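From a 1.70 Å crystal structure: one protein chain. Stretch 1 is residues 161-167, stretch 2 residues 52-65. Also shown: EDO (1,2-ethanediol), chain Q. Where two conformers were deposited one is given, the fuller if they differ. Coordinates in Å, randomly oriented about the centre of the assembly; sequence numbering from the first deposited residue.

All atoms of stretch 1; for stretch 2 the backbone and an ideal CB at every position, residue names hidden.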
# COMPACT_ATOMS: atom_id res chain seq x y z
N GLU B 161 12.49 -13.38 9.14
CA GLU B 161 12.40 -12.64 10.41
C GLU B 161 11.00 -12.66 10.98
O GLU B 161 10.03 -13.10 10.36
CB GLU B 161 12.81 -11.19 10.23
CG GLU B 161 14.20 -11.02 9.70
CD GLU B 161 14.61 -9.59 9.60
OE1 GLU B 161 13.79 -8.77 9.10
OE2 GLU B 161 15.79 -9.29 9.93
N ILE B 162 10.94 -12.19 12.22
CA ILE B 162 9.66 -11.97 12.93
C ILE B 162 9.75 -10.65 13.67
O ILE B 162 10.82 -10.30 14.20
CB ILE B 162 9.32 -13.05 13.99
CG1 ILE B 162 9.48 -14.48 13.44
CG2 ILE B 162 7.87 -12.81 14.56
CD1 ILE B 162 9.63 -15.59 14.55
N LEU B 163 8.65 -9.90 13.61
CA LEU B 163 8.50 -8.63 14.34
C LEU B 163 7.53 -8.89 15.47
O LEU B 163 6.41 -9.38 15.26
CB LEU B 163 7.97 -7.53 13.39
CG LEU B 163 7.89 -6.11 13.98
CD1 LEU B 163 7.72 -5.10 12.82
CD2 LEU B 163 6.71 -5.96 14.93
N PHE B 164 8.01 -8.69 16.70
CA PHE B 164 7.19 -8.83 17.91
C PHE B 164 7.00 -7.47 18.53
O PHE B 164 7.93 -6.69 18.60
CB PHE B 164 7.87 -9.76 18.91
CG PHE B 164 7.91 -11.23 18.49
CD1 PHE B 164 6.72 -11.94 18.36
CD2 PHE B 164 9.10 -11.90 18.32
CE1 PHE B 164 6.72 -13.27 18.01
CE2 PHE B 164 9.11 -13.26 17.98
CZ PHE B 164 7.90 -13.94 17.82
N ALA B 165 5.79 -7.22 19.03
CA ALA B 165 5.44 -5.93 19.59
C ALA B 165 4.54 -5.97 20.80
O ALA B 165 3.68 -6.89 20.93
CB ALA B 165 4.74 -5.08 18.48
N LEU B 166 4.73 -4.97 21.65
CA LEU B 166 3.82 -4.75 22.77
C LEU B 166 3.34 -3.32 22.66
O LEU B 166 4.06 -2.44 22.15
CB LEU B 166 4.51 -4.94 24.11
CG LEU B 166 4.99 -6.37 24.42
CD1 LEU B 166 5.70 -6.43 25.75
CD2 LEU B 166 3.83 -7.33 24.38
N VAL B 167 2.14 -3.09 23.16
CA VAL B 167 1.53 -1.78 23.19
C VAL B 167 1.01 -1.47 24.59
O VAL B 167 0.44 -2.32 25.24
CB VAL B 167 0.35 -1.68 22.20
CG1 VAL B 167 -0.36 -0.30 22.29
CG2 VAL B 167 0.82 -1.96 20.78
N UNK B 52 10.54 -24.48 23.25
CA UNK B 52 11.74 -23.78 23.70
C UNK B 52 11.81 -22.31 23.26
O UNK B 52 12.18 -21.45 24.05
CB UNK B 52 12.98 -24.52 23.18
N UNK B 53 11.41 -22.06 22.02
CA UNK B 53 11.40 -20.70 21.45
C UNK B 53 10.43 -19.82 22.24
O UNK B 53 10.77 -18.72 22.69
CB UNK B 53 11.01 -20.73 19.97
N UNK B 54 9.25 -20.35 22.48
CA UNK B 54 8.22 -19.61 23.23
C UNK B 54 8.71 -19.27 24.63
O UNK B 54 8.48 -18.17 25.14
CB UNK B 54 6.93 -20.42 23.31
N UNK B 55 9.42 -20.22 25.24
CA UNK B 55 9.97 -20.03 26.58
C UNK B 55 11.02 -18.93 26.63
O UNK B 55 10.98 -18.04 27.49
CB UNK B 55 10.58 -21.34 27.09
N UNK B 56 11.94 -18.97 25.68
CA UNK B 56 13.00 -17.96 25.66
C UNK B 56 12.49 -16.55 25.35
O UNK B 56 13.00 -15.56 25.87
CB UNK B 56 14.06 -18.35 24.63
N UNK B 57 11.45 -16.48 24.52
CA UNK B 57 10.86 -15.20 24.12
C UNK B 57 10.26 -14.42 25.27
O UNK B 57 10.05 -13.22 25.16
CB UNK B 57 9.78 -15.44 23.06
N UNK B 58 10.02 -15.08 26.40
CA UNK B 58 9.50 -14.35 27.55
C UNK B 58 10.43 -13.20 27.92
O UNK B 58 9.96 -12.13 28.27
CB UNK B 58 9.32 -15.29 28.74
N UNK B 59 11.74 -13.42 27.76
CA UNK B 59 12.74 -12.38 28.08
C UNK B 59 12.62 -11.17 27.15
O UNK B 59 12.88 -10.04 27.55
CB UNK B 59 14.15 -12.96 27.99
N UNK B 60 12.26 -11.43 25.92
CA UNK B 60 12.03 -10.36 24.94
C UNK B 60 10.79 -9.56 25.37
O UNK B 60 10.76 -8.35 25.29
CB UNK B 60 11.85 -10.93 23.53
N UNK B 61 9.75 -10.29 25.79
CA UNK B 61 8.52 -9.68 26.32
C UNK B 61 8.87 -8.73 27.46
O UNK B 61 8.42 -7.57 27.52
CB UNK B 61 7.54 -10.75 26.80
N UNK B 62 9.71 -9.21 28.37
CA UNK B 62 10.11 -8.39 29.54
C UNK B 62 10.86 -7.14 29.11
O UNK B 62 10.61 -6.05 29.60
CB UNK B 62 10.98 -9.21 30.50
N UNK B 63 11.76 -7.31 28.17
CA UNK B 63 12.54 -6.19 27.68
C UNK B 63 11.65 -5.06 27.13
O UNK B 63 11.80 -3.86 27.45
CB UNK B 63 13.51 -6.67 26.60
N UNK B 64 10.73 -5.45 26.27
CA UNK B 64 9.85 -4.48 25.58
C UNK B 64 8.85 -3.86 26.54
O UNK B 64 8.57 -2.66 26.49
CB UNK B 64 9.10 -5.15 24.43
N UNK B 65 8.33 -4.68 27.44
CA UNK B 65 7.34 -4.19 28.40
C UNK B 65 8.00 -3.19 29.33
O UNK B 65 7.43 -2.18 29.66
CB UNK B 65 6.72 -5.34 29.20
C1 EDO Q . 8.59 -13.08 33.15
O1 EDO Q . 9.68 -13.99 32.94
C2 EDO Q . 7.43 -13.81 33.81
O2 EDO Q . 6.27 -13.79 32.96

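Stretch 1 is a strand whose alternate side chains, Ile162, Phe164 and Leu166, point toward a helix crossing at 45°. All three are apolar, so the facing helix positions should answer with hydrocarbon, and no hydrogen bond crosses between the stretches.

Position 52 lies far from the strand and its backbone angles suit many residues; it is Pro52, which makes no contact here. Position 53 points toward the strand, but its ideal CB has nothing of stretch 1 within 5.5 Å, so a long apolar or aromatic side chain is needed to span the gap. It is Phe53, in the t rotamer: CZ comes 3.8 Å from Ile162 CD1, which sits at the edge of the Phe53 ring, and the same CZ lies at the edge of the Phe164 ring.

Positions 54, 55 and 56 are out of reach, and stretch 1 places no demand on them. They hold Met54, modelled as selenomethionine, then Ala55 and Glu56, whose carboxylate is bonded elsewhere in the structure.

Position 57 points toward Phe164, again across a gap, which favours leucine, methionine or another long apolar group. Leu57, rotamer m, brings CD2 to 3.8 Å from Phe164 CE2.

Positions 58 and 59 are free of the strand, so polar side chains are acceptable. Arg58 donates from NH1 to O2 of the ethanediol at 3.0 Å. Ser59, at the kink, donates from OG to the backbone O of Glu56 at 2.8 Å.

Position 60 points toward the strand and again calls for apolar reach. Leu60, rotamer t, sets CD2 3.8 Å from Phe164 CD2, so the ring meets leucine methyls from two successive helix turns.

At 61 the CA-to-CB direction is sideways, and an ideal CB would stand 4.8 Å from Leu166 CD1. The helical backbone angles do not require glycine, and small residues merit consideration, although a CB would be crowded by Arg58 O at 3.2 Å. The residue is Gly61; its carbonyl O lies 3.4 Å from Leu166 CD1, a close backbone-to-methyl packing.

Position 62 points away and 63 sideways, both clear of the strand and permissive; they are Thr62 and Leu63.

Position 64 has the closest register, its CA 6.7 Å from the CA of Leu166, and points toward the strand: a branched apolar residue suits it. Leu64, rotamer m, packs CB 3.9 Å from Leu166 CD1 and reaches CD1 to 3.8 Å from Phe164 O.

At 65 the CB points sideways yet already touches Leu166, so a small apolar residue suffices. Ala65 places CB 3.8 Å from Leu166 CD1.

Stretch 2, residues 52-65: PFMAELRSLGTLLA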
# COMPACT_ATOMS: atom_id res chain seq x y z
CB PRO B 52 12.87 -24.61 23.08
CG PRO B 52 12.29 -25.99 23.01
CD PRO B 52 10.88 -25.77 22.63
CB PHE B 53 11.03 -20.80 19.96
CG PHE B 53 11.07 -19.49 19.19
CD1 PHE B 53 12.17 -18.66 19.24
CD2 PHE B 53 10.06 -19.20 18.30
CE1 PHE B 53 12.22 -17.50 18.47
CE2 PHE B 53 10.10 -18.04 17.55
CZ PHE B 53 11.21 -17.19 17.62
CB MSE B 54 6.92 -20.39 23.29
CG MSE B 54 5.78 -19.60 23.82
SE MSE B 54 4.09 -20.47 23.59
CE MSE B 54 4.31 -21.87 24.88
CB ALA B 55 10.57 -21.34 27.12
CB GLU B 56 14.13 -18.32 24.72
CG GLU B 56 15.36 -17.48 25.05
CD GLU B 56 16.53 -17.67 24.12
OE1 GLU B 56 16.53 -18.67 23.35
OE2 GLU B 56 17.44 -16.80 24.20
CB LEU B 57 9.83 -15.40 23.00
CG LEU B 57 10.45 -15.66 21.62
CD1 LEU B 57 9.38 -16.28 20.68
CD2 LEU B 57 11.09 -14.37 21.03
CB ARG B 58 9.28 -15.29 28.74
CG ARG B 58 8.43 -14.72 29.86
CD ARG B 58 6.94 -14.82 29.57
NE ARG B 58 6.50 -16.21 29.50
CZ ARG B 58 6.30 -16.98 30.56
NH1 ARG B 58 6.40 -16.51 31.79
NH2 ARG B 58 5.93 -18.24 30.39
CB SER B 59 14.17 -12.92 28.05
OG SER B 59 14.51 -13.42 26.78
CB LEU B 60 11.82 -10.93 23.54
CG LEU B 60 11.68 -9.88 22.43
CD1 LEU B 60 12.98 -9.06 22.30
CD2 LEU B 60 11.31 -10.55 21.08
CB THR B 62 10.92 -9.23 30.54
OG1 THR B 62 10.11 -10.34 30.95
CG2 THR B 62 11.34 -8.39 31.76
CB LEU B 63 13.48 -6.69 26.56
CG LEU B 63 14.41 -5.62 25.96
CD1 LEU B 63 15.52 -5.19 26.96
CD2 LEU B 63 14.96 -6.12 24.62
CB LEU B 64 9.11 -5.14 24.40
CG LEU B 64 10.02 -5.78 23.33
CD1 LEU B 64 9.19 -6.29 22.13
CD2 LEU B 64 11.11 -4.89 22.85
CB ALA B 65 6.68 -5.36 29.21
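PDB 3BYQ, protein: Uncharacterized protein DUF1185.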